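Long-range contacts in glutamate--cysteine ligase GshA (Methylobacillus flagellatus KT, PDB 3K1T), which probably acts as an ATP-dependent ligase that joins glutamate to cysteine to form gamma-glutamylcysteine: residues R96-I101 with A125-R130; P102-R107 with I134-T139; V129-I134 with H150-E155; N162-D167 with L191-I196. One frame throughout, in Å; residues are numbered along the deposited sequence. Where two conformers were deposited one is given.

Contact 1 of 4, residues R96-I101 with A125-R130; sequences RRLLLI and AGLEVR
R97 and E128 are paired across two parallel strands, and their side chains rise together from one face of the sheet. E128 sets out with CG anti to the backbone N (chi1 -176°) and continues extended. Its CB rests against R96 O and lies 4.1 Å from R97 CG. Further out, E128 CD is 3.9 Å from R97 CG, and E128 OE1 closes to 3.7 Å of that same methylene. The carboxylate thus touches the aliphatic shaft of the arginine. In the conformer given, R97 NH1 stays 4.7 Å from E128 OE1, the two flat groups are turned 70° apart, and R97 NE is bonded to D170 O instead.

Beneath these side chains four hydrogen bonds form a parallel ladder, running from E128 N to R96 O, from L98 N to E128 O, from R130 N to L98 O and from L100 N to R130 O. The third is the longest, with R130 N 3.3 Å from L98 O. These strands open and close a beta-alpha-beta crossover through helix 109-124. That helix ends in a Schellman motif at G126, whose positive phi would press a CB against the preceding carbonyl oxygen.

On the face covered by the helix, L98 CD2 meets L127 CD1 at 3.7 Å, while L100 CB approaches V129 CG1 more loosely. L122 of the helix packs on both L98 and V129. The two strands are therefore joined chiefly by backbone bonds and a buried apolar face, and the attraction between R97 and E128 is probably only a modest, longer-range addition.

Contact 2 of 4, residues P102-R107 with I134-T139; sequences PENHTR and IAPEIT
I134 presents its CG1 methylene to the side-chain oxygen of N104, with N104 OD1 3.5 Å from I134 CG1 and the two side chains nearly perpendicular. With chi1 at 60°, CG1 of the isoleucine sits between its backbone N and carbonyl carbon. The polar backbone atoms of I134 reach N104 through two waters. One is held by I134 N and also donates to N104 OD1 and P102 O, the last two each 2.8 Å from the water oxygen. The other donates to I134 O and accepts from N104 ND2, so both ends of the amide are fixed by solvent.

A135 follows, packing its CB against the amide carbon, with A135 CB 3.8 Å from N104 CG. A135 N is bonded to S133 OG. Here the chain enters a type I beta turn that runs to I138 and is closed by I138 N bonding to A135 O at 3.0 Å. The turn belongs to the loop leaving strand 128-133, while N104 lies in the loop leaving strand 97-102, so the contact joins the C-terminal ends of two adjacent parallel strands. P136 merely brushes N104 ND2 with its CD.

E137 bends at chi2 (-89°), and its OE2 comes to 3.7 Å from N104 O, an approach of two oxygens without a bond between them. Last, I138 turns its CD1 to the methyl of T106, with T106 CG2 4.2 Å from I138 CD1. L154 of strand 151-160 packs on both residues, and T106 OG1 bonds to a glycerol that probably came from the crystallisation liquor.

Contact 3 of 4, residues V129-I134 with H150-E155; sequences VRIGSI and HSILLE
E155 and I131 bury the most surface where strand 129-133 meets strand 151-155, two parallel neighbours in a mixed sheet whose short segments are twisted 50° apart. Both backbone groups of E155 bond to strand 129-133, its N donating to I131 O and its O accepting from S133 N at 2.8 Å. Its side chain turns back to R130, which grips it side-on in a two-pronged salt bridge. R130 NE lies 2.6 Å from E155 OE2 and R130 NH2 2.8 Å from E155 OE1, each oxygen using its syn lone pair. The bonds are nearly straight, and the guanidinium and carboxylate are within 10° of coplanar. R130 NH2 also bonds to D167 O. A methionine in place of R130 would probably leave the E155 carboxylate, at a buried position, without its counter-charge and freer to rotate.

A water bridges I131 N, L153 O and E155 OE2, giving that oxygen a further donor. On the other face of the sheet, I131 CD1 reaches I152 CB, and helix 109-124 covers both residues through V115. I131 CG2 and L154 CD2 come within 3.4 Å in the conformer given, a closeness that is doubtful because I131 was modelled in two.

Contact 4 of 4, residues N162-D167 with L191-I196; sequences NRLELD and LEQSLI
Q193 OE1 accepts a hydrogen bond from L164 N, 2.7 Å away, in the plane of the amide and on a lone pair. The other end of the same amide returns the bond, with Q193 NE2 donating to L164 O at 3.0 Å. One glutamine thus satisfies both backbone polar groups of L164, much as a neighbouring strand would. Q193 NE2 also donates to S171 O. An alanine here would probably leave L164 N and O without these partners and open a gap under the R163 guanidinium, on whose face Q193 CG lies toward the rim.

R163 bends at chi3 (71°), which turns NE aside from the line of the chain. In the guanidinium plane, R163 NH1 bonds to E192 OE1 at 3.0 Å, on its anti lone pair. This salt bridge is single-pronged and the planes are 60° apart, while R163 NH2 has a second acidic partner in D170. Upstream, E192 N bonds to N162 O, and a water links N162 ND2 with E192 OE2, while N162 OD1 bonds to R159 NH2. L164 CG and L191 CD1 meet at 3.7 Å, their side chains crossing nearly perpendicularly.

Within the mixed sheet, strand 163-166 pairs antiparallel with strand 151-160, and strand 194-196 pairs parallel with strand 173-177. L191 packs on I174 and R159 of those two partners, while L164 lies against V157 and against L99 and I101 of strand 97-102.

Contacts 1 and 3 share strand 128-133, which pairs on one side with 97-102 and on the other with 151-160; their centres are 11 Å apart, and L100 O and G132 N, 2.9 Å apart, probably continue the ladder of contact 1. Contact 4 joins through R130 NH2, 3.0 Å from D167 O, and through L166, whose CD1 lies 3.6 Å from R130 CB. Contact 2 lies in the loops that follow strands 97-102 and 128-133, P102 CG packing on I131 CG2. Glycerol, probably from the crystallisation liquor, is bound about 3 Å from the side chain of T106 in contact 2 and also about 3 Å from that of I131 in contact 3, and may mark a pocket.

Contact 1 of 4, residues R96-I101 with A125-R130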
# COMPACT_ATOMS: atom_id res chain seq x y z
N ARG A 96 -9.08 8.94 -15.57
CA ARG A 96 -8.48 7.99 -16.48
C ARG A 96 -7.10 8.50 -16.92
O ARG A 96 -6.20 7.70 -17.14
CB ARG A 96 -9.33 7.85 -17.76
CG ARG A 96 -10.67 7.23 -17.57
CD ARG A 96 -11.39 7.18 -18.92
NE ARG A 96 -12.55 6.28 -18.93
CZ ARG A 96 -13.79 6.63 -18.55
NH1 ARG A 96 -14.05 7.86 -18.08
NH2 ARG A 96 -14.78 5.74 -18.61
N ARG A 97 -7.00 9.82 -17.11
CA ARG A 97 -5.83 10.45 -17.71
C ARG A 97 -5.26 11.51 -16.75
O ARG A 97 -6.01 12.19 -16.07
CB ARG A 97 -6.22 11.13 -19.03
CG ARG A 97 -6.60 10.16 -20.14
CD ARG A 97 -7.15 10.87 -21.37
NE ARG A 97 -8.50 11.38 -21.15
CZ ARG A 97 -9.62 10.65 -21.20
NH1 ARG A 97 -9.59 9.34 -21.45
NH2 ARG A 97 -10.80 11.23 -20.98
N LEU A 98 -3.94 11.66 -16.73
CA LEU A 98 -3.30 12.65 -15.89
C LEU A 98 -2.25 13.39 -16.68
O LEU A 98 -1.39 12.76 -17.32
CB LEU A 98 -2.66 11.94 -14.70
CG LEU A 98 -2.14 12.82 -13.58
CD1 LEU A 98 -3.24 13.60 -12.87
CD2 LEU A 98 -1.37 11.88 -12.54
N LEU A 99 -2.34 14.72 -16.67
CA LEU A 99 -1.31 15.57 -17.26
C LEU A 99 -0.33 15.92 -16.16
O LEU A 99 -0.74 16.46 -15.12
CB LEU A 99 -1.94 16.87 -17.83
CG LEU A 99 -1.01 17.85 -18.56
CD1 LEU A 99 -0.55 17.27 -19.89
CD2 LEU A 99 -1.68 19.23 -18.79
N LEU A 100 0.94 15.62 -16.39
CA LEU A 100 2.02 15.91 -15.45
C LEU A 100 2.80 17.12 -15.95
O LEU A 100 3.38 17.10 -17.03
CB LEU A 100 2.97 14.71 -15.30
CG LEU A 100 4.18 14.87 -14.35
CD1 LEU A 100 3.75 15.00 -12.88
CD2 LEU A 100 5.16 13.65 -14.52
N ILE A 101 2.82 18.19 -15.15
CA ILE A 101 3.61 19.38 -15.46
C ILE A 101 4.94 19.38 -14.66
O ILE A 101 4.94 19.50 -13.46
CB ILE A 101 2.81 20.70 -15.18
CG1 ILE A 101 1.49 20.67 -15.99
CG2 ILE A 101 3.67 21.92 -15.53
CD1 ILE A 101 0.62 21.89 -15.86
N ALA A 125 0.07 2.66 -11.62
CA ALA A 125 -1.15 2.89 -10.86
C ALA A 125 -2.38 2.90 -11.74
O ALA A 125 -3.49 3.01 -11.23
CB ALA A 125 -1.03 4.21 -9.99
N GLY A 126 -2.21 2.75 -13.04
CA GLY A 126 -3.32 2.59 -13.96
C GLY A 126 -3.81 3.87 -14.63
O GLY A 126 -4.93 3.92 -15.10
N LEU A 127 -2.99 4.91 -14.61
CA LEU A 127 -3.32 6.15 -15.31
C LEU A 127 -2.62 6.22 -16.68
O LEU A 127 -1.52 5.71 -16.86
CB LEU A 127 -2.92 7.33 -14.45
CG LEU A 127 -3.71 7.52 -13.16
CD1 LEU A 127 -2.96 8.52 -12.29
CD2 LEU A 127 -5.17 7.98 -13.47
N GLU A 128 -3.29 6.85 -17.65
CA GLU A 128 -2.64 7.25 -18.89
C GLU A 128 -2.02 8.60 -18.59
O GLU A 128 -2.74 9.53 -18.19
CB GLU A 128 -3.70 7.30 -20.01
CG GLU A 128 -3.19 7.63 -21.37
CD GLU A 128 -4.34 7.85 -22.40
OE1 GLU A 128 -5.46 7.27 -22.19
OE2 GLU A 128 -4.10 8.62 -23.38
N VAL A 129 -0.70 8.73 -18.74
CA VAL A 129 0.02 9.93 -18.26
C VAL A 129 0.79 10.52 -19.44
O VAL A 129 1.39 9.77 -20.20
CB VAL A 129 1.05 9.58 -17.17
CG1 VAL A 129 1.82 10.84 -16.68
CG2 VAL A 129 0.36 8.85 -16.01
N ARG A 130 0.75 11.84 -19.60
CA ARG A 130 1.56 12.56 -20.58
C ARG A 130 2.18 13.75 -19.86
O ARG A 130 1.63 14.25 -18.87
CB ARG A 130 0.67 13.03 -21.75
CG ARG A 130 0.05 11.89 -22.57
CD ARG A 130 0.99 11.44 -23.70
NE ARG A 130 0.89 12.39 -24.83
CZ ARG A 130 -0.14 12.46 -25.66
NH1 ARG A 130 -1.15 11.59 -25.59
NH2 ARG A 130 -0.16 13.38 -26.62
O HOH W 1 -6.95 5.01 -16.63

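Contact 2 of 4, residues P102-R107 with I134-T139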
# COMPACT_ATOMS: atom_id res chain seq x y z
N PRO A 102 6.07 19.28 -15.36
CA PRO A 102 7.39 19.23 -14.72
C PRO A 102 7.94 20.62 -14.44
O PRO A 102 7.41 21.61 -14.97
CB PRO A 102 8.23 18.51 -15.75
CG PRO A 102 7.67 19.01 -17.05
CD PRO A 102 6.19 19.19 -16.82
N GLU A 103 8.98 20.69 -13.62
CA GLU A 103 9.79 21.90 -13.50
C GLU A 103 10.27 22.27 -14.93
O GLU A 103 10.33 21.41 -15.82
CB GLU A 103 10.99 21.68 -12.58
CG GLU A 103 10.71 21.66 -11.07
CD GLU A 103 10.26 23.04 -10.51
OE1 GLU A 103 10.42 24.06 -11.22
OE2 GLU A 103 9.72 23.08 -9.37
N ASN A 104 10.54 23.55 -15.15
CA ASN A 104 10.97 24.01 -16.48
C ASN A 104 12.38 23.52 -16.92
O ASN A 104 12.76 23.67 -18.10
CB ASN A 104 10.87 25.55 -16.60
CG ASN A 104 9.41 26.05 -16.74
OD1 ASN A 104 8.47 25.27 -16.83
ND2 ASN A 104 9.25 27.38 -16.79
N HIS A 105 13.11 22.86 -16.02
CA HIS A 105 14.39 22.18 -16.33
C HIS A 105 14.37 21.13 -17.45
O HIS A 105 13.70 20.07 -17.37
CB HIS A 105 14.96 21.48 -15.08
CG HIS A 105 15.04 22.37 -13.88
ND1 HIS A 105 15.51 23.66 -13.94
CD2 HIS A 105 14.72 22.14 -12.58
CE1 HIS A 105 15.45 24.21 -12.74
NE2 HIS A 105 14.97 23.30 -11.90
N THR A 106 15.13 21.39 -18.51
CA THR A 106 15.30 20.41 -19.58
C THR A 106 16.76 19.88 -19.68
O THR A 106 17.02 18.97 -20.47
CB THR A 106 14.85 21.01 -20.93
OG1 THR A 106 15.61 22.19 -21.20
CG2 THR A 106 13.36 21.36 -20.89
N ARG A 107 17.68 20.43 -18.89
CA ARG A 107 19.10 20.05 -18.97
C ARG A 107 19.64 19.32 -17.75
O ARG A 107 20.77 18.83 -17.78
CB ARG A 107 20.02 21.26 -19.25
CG ARG A 107 19.77 21.96 -20.57
CD ARG A 107 20.43 23.33 -20.53
NE ARG A 107 20.26 24.06 -21.78
CZ ARG A 107 20.56 25.35 -21.96
NH1 ARG A 107 21.04 26.09 -20.95
NH2 ARG A 107 20.37 25.92 -23.16
N ILE A 134 5.25 23.73 -19.48
CA ILE A 134 4.91 25.15 -19.54
C ILE A 134 6.17 25.99 -19.74
O ILE A 134 6.16 27.19 -19.49
CB ILE A 134 4.12 25.60 -18.27
CG1 ILE A 134 4.93 25.40 -16.99
CG2 ILE A 134 2.77 24.87 -18.22
CD1 ILE A 134 4.25 26.02 -15.67
N ALA A 135 7.26 25.36 -20.18
CA ALA A 135 8.50 26.07 -20.44
C ALA A 135 8.36 26.75 -21.80
O ALA A 135 8.00 26.12 -22.80
CB ALA A 135 9.70 25.13 -20.43
N PRO A 136 8.62 28.06 -21.85
CA PRO A 136 8.35 28.83 -23.08
C PRO A 136 9.20 28.40 -24.29
O PRO A 136 8.79 28.58 -25.42
CB PRO A 136 8.66 30.27 -22.65
CG PRO A 136 9.69 30.14 -21.59
CD PRO A 136 9.25 28.89 -20.80
N GLU A 137 10.37 27.83 -24.03
CA GLU A 137 11.23 27.27 -25.06
C GLU A 137 10.81 25.91 -25.63
O GLU A 137 11.34 25.47 -26.64
CB GLU A 137 12.67 27.19 -24.54
CG GLU A 137 12.89 26.14 -23.46
CD GLU A 137 12.66 26.64 -22.02
OE1 GLU A 137 12.04 27.72 -21.80
OE2 GLU A 137 13.12 25.88 -21.09
N ILE A 138 9.85 25.23 -25.02
CA ILE A 138 9.31 24.00 -25.61
C ILE A 138 8.12 24.41 -26.46
O ILE A 138 7.07 24.76 -25.94
CB ILE A 138 8.90 22.94 -24.53
CG1 ILE A 138 10.12 22.50 -23.69
CG2 ILE A 138 8.17 21.72 -25.18
CD1 ILE A 138 11.24 21.77 -24.50
N THR A 139 8.28 24.37 -27.77
CA THR A 139 7.25 24.81 -28.69
C THR A 139 6.73 23.67 -29.58
O THR A 139 5.83 23.85 -30.37
CB THR A 139 7.77 26.02 -29.54
OG1 THR A 139 8.89 25.61 -30.32
CG2 THR A 139 8.25 27.15 -28.62
O HOH W 2 7.30 22.84 -17.52
O HOH W 3 6.39 28.76 -17.36

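Contact 3 of 4, residues V129-I134 with H150-E155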
# COMPACT_ATOMS: atom_id res chain seq x y z
N VAL A 129 -0.70 8.73 -18.74
CA VAL A 129 0.02 9.93 -18.26
C VAL A 129 0.79 10.52 -19.44
O VAL A 129 1.39 9.77 -20.20
CB VAL A 129 1.05 9.58 -17.17
CG1 VAL A 129 1.82 10.84 -16.68
CG2 VAL A 129 0.36 8.85 -16.01
N ARG A 130 0.75 11.84 -19.60
CA ARG A 130 1.56 12.56 -20.58
C ARG A 130 2.18 13.75 -19.86
O ARG A 130 1.63 14.25 -18.87
CB ARG A 130 0.67 13.03 -21.75
CG ARG A 130 0.05 11.89 -22.57
CD ARG A 130 0.99 11.44 -23.70
NE ARG A 130 0.89 12.39 -24.83
CZ ARG A 130 -0.14 12.46 -25.66
NH1 ARG A 130 -1.15 11.59 -25.59
NH2 ARG A 130 -0.16 13.38 -26.62
N ILE A 131 3.32 14.21 -20.39
CA ILE A 131 4.08 15.26 -19.76
C ILE A 131 3.87 16.57 -20.53
O ILE A 131 4.26 16.70 -21.69
CB ILE A 131 5.56 14.92 -19.72
CG1 ILE A 131 5.78 13.59 -19.00
CG2 ILE A 131 6.35 16.02 -19.01
CD1 ILE A 131 7.10 12.95 -19.29
N GLY A 132 3.25 17.53 -19.86
CA GLY A 132 2.93 18.83 -20.45
C GLY A 132 3.84 19.91 -19.90
O GLY A 132 3.77 20.28 -18.73
N SER A 133 4.71 20.42 -20.76
CA SER A 133 5.60 21.51 -20.41
C SER A 133 4.93 22.88 -20.45
O SER A 133 4.20 23.18 -21.40
CB SER A 133 6.75 21.54 -21.43
OG SER A 133 7.69 22.55 -21.10
N ILE A 134 5.25 23.73 -19.48
CA ILE A 134 4.91 25.15 -19.54
C ILE A 134 6.17 25.99 -19.74
O ILE A 134 6.16 27.19 -19.49
CB ILE A 134 4.12 25.60 -18.27
CG1 ILE A 134 4.93 25.40 -16.99
CG2 ILE A 134 2.77 24.87 -18.22
CD1 ILE A 134 4.25 26.02 -15.67
N HIS A 150 17.10 5.62 -22.06
CA HIS A 150 15.70 6.07 -22.13
C HIS A 150 15.59 7.54 -22.52
O HIS A 150 16.58 8.27 -22.58
CB HIS A 150 15.00 5.92 -20.77
CG HIS A 150 14.96 4.53 -20.26
ND1 HIS A 150 15.56 3.47 -20.93
CD2 HIS A 150 14.43 4.01 -19.12
CE1 HIS A 150 15.38 2.36 -20.23
NE2 HIS A 150 14.70 2.66 -19.13
N SER A 151 14.35 7.95 -22.77
CA SER A 151 14.07 9.35 -22.96
C SER A 151 12.66 9.67 -22.48
O SER A 151 11.85 8.77 -22.28
CB SER A 151 14.27 9.72 -24.44
OG SER A 151 13.24 9.16 -25.21
N ILE A 152 12.40 10.94 -22.24
CA ILE A 152 11.06 11.35 -21.93
C ILE A 152 10.61 12.30 -23.06
O ILE A 152 11.43 12.94 -23.74
CB ILE A 152 10.93 11.99 -20.53
CG1 ILE A 152 11.56 13.36 -20.47
CG2 ILE A 152 11.53 11.08 -19.41
CD1 ILE A 152 11.25 14.08 -19.17
N LEU A 153 9.31 12.35 -23.27
CA LEU A 153 8.71 13.19 -24.31
C LEU A 153 8.01 14.35 -23.61
O LEU A 153 7.07 14.11 -22.83
CB LEU A 153 7.68 12.37 -25.09
CG LEU A 153 6.79 13.17 -26.06
CD1 LEU A 153 7.65 13.91 -27.09
CD2 LEU A 153 5.79 12.25 -26.72
N LEU A 154 8.45 15.57 -23.90
CA LEU A 154 7.82 16.80 -23.40
C LEU A 154 7.01 17.40 -24.50
O LEU A 154 7.51 17.53 -25.65
CB LEU A 154 8.84 17.85 -22.96
CG LEU A 154 9.80 17.66 -21.81
CD1 LEU A 154 10.51 18.99 -21.52
CD2 LEU A 154 9.14 17.14 -20.58
N GLU A 155 5.77 17.76 -24.19
CA GLU A 155 4.87 18.36 -25.16
C GLU A 155 4.39 19.72 -24.61
O GLU A 155 4.06 19.82 -23.41
CB GLU A 155 3.69 17.44 -25.40
CG GLU A 155 4.05 16.03 -25.89
CD GLU A 155 2.86 15.06 -25.84
OE1 GLU A 155 1.87 15.35 -26.58
OE2 GLU A 155 2.92 14.04 -25.08
O HOH W 4 4.41 13.22 -22.91

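Contact 4 of 4, residues N162-D167 with L191-I196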
# COMPACT_ATOMS: atom_id res chain seq x y z
N ASN A 162 -10.69 27.02 -21.19
CA ASN A 162 -10.54 26.66 -19.78
C ASN A 162 -10.06 25.23 -19.46
O ASN A 162 -10.19 24.77 -18.34
CB ASN A 162 -11.76 27.04 -18.94
CG ASN A 162 -12.02 28.54 -18.95
OD1 ASN A 162 -11.10 29.31 -19.24
ND2 ASN A 162 -13.26 28.95 -18.65
N ARG A 163 -9.43 24.59 -20.44
CA ARG A 163 -8.80 23.30 -20.21
C ARG A 163 -7.40 23.28 -20.82
O ARG A 163 -7.15 23.90 -21.87
CB ARG A 163 -9.66 22.21 -20.86
CG ARG A 163 -11.10 22.16 -20.35
CD ARG A 163 -11.85 20.93 -20.94
NE ARG A 163 -11.36 19.67 -20.37
CZ ARG A 163 -11.70 19.19 -19.18
NH1 ARG A 163 -12.53 19.85 -18.39
NH2 ARG A 163 -11.19 18.03 -18.75
N LEU A 164 -6.49 22.56 -20.19
CA LEU A 164 -5.19 22.29 -20.80
C LEU A 164 -5.26 20.97 -21.57
O LEU A 164 -5.78 19.99 -21.04
CB LEU A 164 -4.10 22.19 -19.75
CG LEU A 164 -3.86 23.44 -18.91
CD1 LEU A 164 -2.56 23.18 -18.06
CD2 LEU A 164 -3.75 24.74 -19.80
N GLU A 165 -4.73 20.96 -22.79
CA GLU A 165 -4.74 19.78 -23.63
C GLU A 165 -3.37 19.56 -24.29
O GLU A 165 -2.52 20.49 -24.38
CB GLU A 165 -5.86 19.91 -24.68
CG GLU A 165 -7.27 19.54 -24.11
CD GLU A 165 -8.39 20.24 -24.82
OE1 GLU A 165 -8.12 20.80 -25.91
OE2 GLU A 165 -9.54 20.24 -24.30
N LEU A 166 -3.16 18.32 -24.74
CA LEU A 166 -2.04 17.94 -25.63
C LEU A 166 -2.70 17.25 -26.82
O LEU A 166 -3.92 17.10 -26.85
CB LEU A 166 -1.05 17.00 -24.93
CG LEU A 166 -0.40 17.50 -23.65
CD1 LEU A 166 0.46 16.37 -22.99
CD2 LEU A 166 0.40 18.78 -23.91
N ASP A 167 -1.89 16.80 -27.78
CA ASP A 167 -2.39 16.14 -29.00
C ASP A 167 -3.26 14.96 -28.64
O ASP A 167 -2.79 14.01 -28.01
CB ASP A 167 -1.19 15.65 -29.84
CG ASP A 167 -1.61 14.91 -31.11
OD1 ASP A 167 -2.35 15.54 -31.89
OD2 ASP A 167 -1.21 13.72 -31.31
N LEU A 191 -8.96 27.25 -14.59
CA LEU A 191 -9.17 26.04 -15.37
C LEU A 191 -10.32 25.20 -14.81
O LEU A 191 -10.61 25.24 -13.60
CB LEU A 191 -7.90 25.19 -15.42
CG LEU A 191 -6.64 25.76 -16.10
CD1 LEU A 191 -5.37 24.83 -15.81
CD2 LEU A 191 -6.90 25.92 -17.60
N GLU A 192 -10.95 24.42 -15.70
CA GLU A 192 -11.95 23.42 -15.30
C GLU A 192 -11.33 22.18 -14.61
O GLU A 192 -11.99 21.54 -13.79
CB GLU A 192 -12.75 22.93 -16.50
CG GLU A 192 -13.57 23.98 -17.14
CD GLU A 192 -14.30 23.52 -18.41
OE1 GLU A 192 -14.23 22.31 -18.81
OE2 GLU A 192 -14.95 24.39 -19.00
N GLN A 193 -10.11 21.83 -14.97
CA GLN A 193 -9.41 20.68 -14.42
C GLN A 193 -8.80 21.01 -13.06
O GLN A 193 -8.29 22.11 -12.86
CB GLN A 193 -8.28 20.29 -15.36
CG GLN A 193 -8.73 19.76 -16.69
CD GLN A 193 -7.86 20.24 -17.84
OE1 GLN A 193 -7.45 21.43 -17.89
NE2 GLN A 193 -7.57 19.35 -18.78
N SER A 194 -8.85 20.08 -12.12
CA SER A 194 -8.21 20.31 -10.83
C SER A 194 -6.72 20.22 -10.89
O SER A 194 -6.16 19.34 -11.57
CB SER A 194 -8.71 19.28 -9.82
OG SER A 194 -10.10 19.48 -9.65
N LEU A 195 -6.05 21.16 -10.22
CA LEU A 195 -4.64 21.07 -10.01
C LEU A 195 -4.37 20.25 -8.73
O LEU A 195 -5.15 20.32 -7.76
CB LEU A 195 -4.01 22.45 -9.86
CG LEU A 195 -4.05 23.41 -11.06
CD1 LEU A 195 -3.49 24.76 -10.62
CD2 LEU A 195 -3.25 22.88 -12.25
N ILE A 196 -3.27 19.49 -8.77
CA ILE A 196 -2.82 18.68 -7.64
C ILE A 196 -1.37 19.04 -7.34
O ILE A 196 -0.50 18.82 -8.17
CB ILE A 196 -2.91 17.17 -7.93
CG1 ILE A 196 -4.35 16.76 -8.32
CG2 ILE A 196 -2.37 16.36 -6.69
CD1 ILE A 196 -4.48 15.43 -9.06
O HOH W 5 -15.20 26.83 -17.96